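PDB 4CH7: siroheme decarboxylase from Hydrogenobacter thermophilus, which catalyses the decarboxylation of siroheme to 12,18-didecarboxysiroheme with release of two molecules of carbon dioxide, a step in heme d1 biosynthesis. Local coordinates for residues A[42-46]-A[47-51]. Residues are numbered along the deposited sequence; the frame is centred on the assembly and turned at random.
Sequences EKLVE and DGIVR
Val50 turns back on the last turns of its own helix, and its CG2 methyl packs against both Leu44 and Val45, 3.6 Å from Leu44 CB and 3.7 Å from Val45 CG1. With CG1 anti to the carbonyl carbon (chi1 -61°), CG2 is left between the backbone N and the carbonyl carbon of Val50 and faces the helix.

The carbonyl of Leu44 is the hub of this close side. Gly48 N donates to Leu44 O at 3.2 Å from above the carbonyl plane, and the amides of Ile49 and Val50 add weak bonds to the same oxygen. Gly48, with positive phi, is the first residue beyond the helix and takes the C' position. The Ile49 bond and the loose Leu44-Ile49 side-chain contact recall a Schellman motif, but the accompanying bond from Gly48 N to Val45 O is not formed.

The solvent side is looser. Asp47 N still bonds Lys43 O at 2.9 Å. A chi1 of -56° puts Asp47 CG anti to the carbonyl carbon and lays the carboxylate alongside Lys43 O, where Asp47 OD2, 3.1 Å from that oxygen, is a second acceptor and not bonded to it. Asp47 OD1 lies against Glu46 CG at 3.3 Å. The two carboxylate planes are 74° apart, and their oxygens approach to 4.4 Å (Glu46 OE2 to Asp47 OD1), a pairing of like charges that solvent probably screens.

Within the helix-turn-helix domain, Leu44, Ile49 and Val50 rest on Leu9 of helix 4-11, and Leu44 also meets Phe5. The turn closes helix 34-47 and leads into strand 53-57, which pairs antiparallel with strand 217-222.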
ATOM      1  N   GLU A  42      18.503  -2.870 -15.294  1.00 45.76           N
ATOM      2  CA  GLU A  42      19.275  -3.105 -14.083  1.00 61.42           C
ATOM      3  C   GLU A  42      19.873  -1.801 -13.572  1.00 64.97           C
ATOM      4  O   GLU A  42      19.771  -1.494 -12.389  1.00 62.41           O
ATOM      5  CB  GLU A  42      20.391  -4.117 -14.352  1.00 59.51           C
ATOM      6  CG  GLU A  42      19.921  -5.425 -14.978  1.00 79.33           C
ATOM      7  CD  GLU A  42      21.051  -6.422 -15.148  1.00 81.99           C
ATOM      8  OE1 GLU A  42      22.227  -6.003 -15.108  1.00 76.00           O
ATOM      9  OE2 GLU A  42      20.762  -7.625 -15.321  1.00 75.61           O
ATOM     10  N   LYS A  43      20.490  -1.042 -14.475  1.00 65.01           N
ATOM     11  CA  LYS A  43      21.056   0.261 -14.144  1.00 53.88           C
ATOM     12  C   LYS A  43      20.030   1.155 -13.466  1.00 66.90           C
ATOM     13  O   LYS A  43      20.318   1.780 -12.447  1.00 69.78           O
ATOM     14  CB  LYS A  43      21.576   0.961 -15.400  1.00 68.03           C
ATOM     15  CG  LYS A  43      22.939   0.494 -15.882  1.00 73.91           C
ATOM     16  CD  LYS A  43      23.394   1.334 -17.066  1.00 76.54           C
ATOM     17  CE  LYS A  43      24.778   0.934 -17.542  1.00 78.17           C
ATOM     18  NZ  LYS A  43      25.154   1.650 -18.793  1.00 94.75           N
ATOM     19  N   LEU A  44      18.829   1.208 -14.032  1.00 59.54           N
ATOM     20  CA  LEU A  44      17.774   2.052 -13.484  1.00 66.73           C
ATOM     21  C   LEU A  44      17.343   1.622 -12.080  1.00 71.45           C
ATOM     22  O   LEU A  44      16.998   2.470 -11.261  1.00 62.43           O
ATOM     23  CB  LEU A  44      16.576   2.137 -14.439  1.00 66.39           C
ATOM     24  CG  LEU A  44      16.782   2.993 -15.695  1.00 69.55           C
ATOM     25  CD1 LEU A  44      16.876   2.136 -16.940  1.00 55.48           C
ATOM     26  CD2 LEU A  44      15.675   4.024 -15.843  1.00 74.20           C
ATOM     27  N   VAL A  45      17.378   0.318 -11.798  1.00 74.41           N
ATOM     28  CA  VAL A  45      17.067  -0.173 -10.452  1.00 72.45           C
ATOM     29  C   VAL A  45      18.299  -0.164  -9.543  1.00 76.92           C
ATOM     30  O   VAL A  45      18.191   0.077  -8.342  1.00 75.56           O
ATOM     31  CB  VAL A  45      16.370  -1.565 -10.447  1.00 76.39           C
ATOM     32  CG1 VAL A  45      15.185  -1.576 -11.401  1.00 68.01           C
ATOM     33  CG2 VAL A  45      17.347  -2.682 -10.786  1.00 75.65           C
ATOM     34  N   GLU A  46      19.466  -0.409 -10.133  1.00 62.65           N
ATOM     35  CA  GLU A  46      20.734  -0.346  -9.414  1.00 69.01           C
ATOM     36  C   GLU A  46      20.959   1.056  -8.861  1.00 73.88           C
ATOM     37  O   GLU A  46      21.538   1.230  -7.787  1.00 77.37           O
ATOM     38  CB  GLU A  46      21.884  -0.741 -10.349  1.00 71.25           C
ATOM     39  CG  GLU A  46      23.290  -0.448  -9.841  1.00 78.14           C
ATOM     40  CD  GLU A  46      24.356  -1.146 -10.667  1.00 81.85           C
ATOM     41  OE1 GLU A  46      23.995  -2.023 -11.480  1.00 81.16           O
ATOM     42  OE2 GLU A  46      25.552  -0.828 -10.500  1.00 86.39           O
ATOM     43  N   ASP A  47      20.475   2.054  -9.590  1.00 66.86           N
ATOM     44  CA  ASP A  47      20.750   3.440  -9.243  1.00 76.37           C
ATOM     45  C   ASP A  47      19.612   4.110  -8.466  1.00 77.39           C
ATOM     46  O   ASP A  47      19.844   5.058  -7.722  1.00 76.58           O
ATOM     47  CB  ASP A  47      21.144   4.228 -10.495  1.00 66.07           C
ATOM     48  CG  ASP A  47      22.330   3.610 -11.207  1.00 57.31           C
ATOM     49  OD1 ASP A  47      23.049   2.810 -10.578  1.00 59.27           O
ATOM     50  OD2 ASP A  47      22.541   3.910 -12.395  1.00 67.96           O
ATOM     51  N   GLY A  48      18.389   3.617  -8.629  1.00 63.88           N
ATOM     52  CA  GLY A  48      17.314   3.989  -7.725  1.00 77.85           C
ATOM     53  C   GLY A  48      16.355   5.103  -8.116  1.00 76.85           C
ATOM     54  O   GLY A  48      15.812   5.776  -7.237  1.00 77.35           O
ATOM     55  N   ILE A  49      16.135   5.306  -9.412  1.00 82.20           N
ATOM     56  CA  ILE A  49      15.060   6.194  -9.854  1.00 80.76           C
ATOM     57  C   ILE A  49      13.814   5.336 -10.044  1.00 83.67           C
ATOM     58  O   ILE A  49      12.681   5.801  -9.902  1.00 85.25           O
ATOM     59  CB  ILE A  49      15.422   6.982 -11.131  1.00 87.06           C
ATOM     60  CG1 ILE A  49      14.988   8.440 -10.985  1.00 84.45           C
ATOM     61  CG2 ILE A  49      14.800   6.358 -12.372  1.00 81.98           C
ATOM     62  CD1 ILE A  49      15.557   9.117  -9.757  1.00 74.46           C
ATOM     63  N   VAL A  50      14.056   4.074 -10.377  1.00 79.67           N
ATOM     64  CA  VAL A  50      13.108   3.005 -10.144  1.00 85.77           C
ATOM     65  C   VAL A  50      13.923   2.052  -9.279  1.00 81.97           C
ATOM     66  O   VAL A  50      15.111   1.884  -9.508  1.00 85.92           O
ATOM     67  CB  VAL A  50      12.616   2.347 -11.459  1.00 77.50           C
ATOM     68  CG1 VAL A  50      11.907   3.371 -12.332  1.00 81.27           C
ATOM     69  CG2 VAL A  50      13.761   1.712 -12.226  1.00 67.86           C
ATOM     70  N   ARG A  51      13.330   1.484  -8.240  1.00 78.70           N
ATOM     71  CA  ARG A  51      14.119   0.664  -7.327  1.00 83.88           C
ATOM     72  C   ARG A  51      13.726  -0.792  -7.429  1.00 84.01           C
ATOM     73  O   ARG A  51      14.388  -1.674  -6.878  1.00 77.18           O
ATOM     74  CB  ARG A  51      13.961   1.148  -5.886  1.00 88.96           C
ATOM     75  CG  ARG A  51      14.863   2.309  -5.509  1.00 87.85           C
ATOM     76  CD  ARG A  51      14.066   3.437  -4.880  1.00 89.58           C
ATOM     77  NE  ARG A  51      13.392   4.256  -5.882  1.00 82.86           N
ATOM     78  CZ  ARG A  51      12.159   4.734  -5.747  1.00 88.02           C
ATOM     79  NH1 ARG A  51      11.461   4.468  -4.653  1.00 84.05           N
ATOM     80  NH2 ARG A  51      11.621   5.473  -6.709  1.00 85.03           N
TER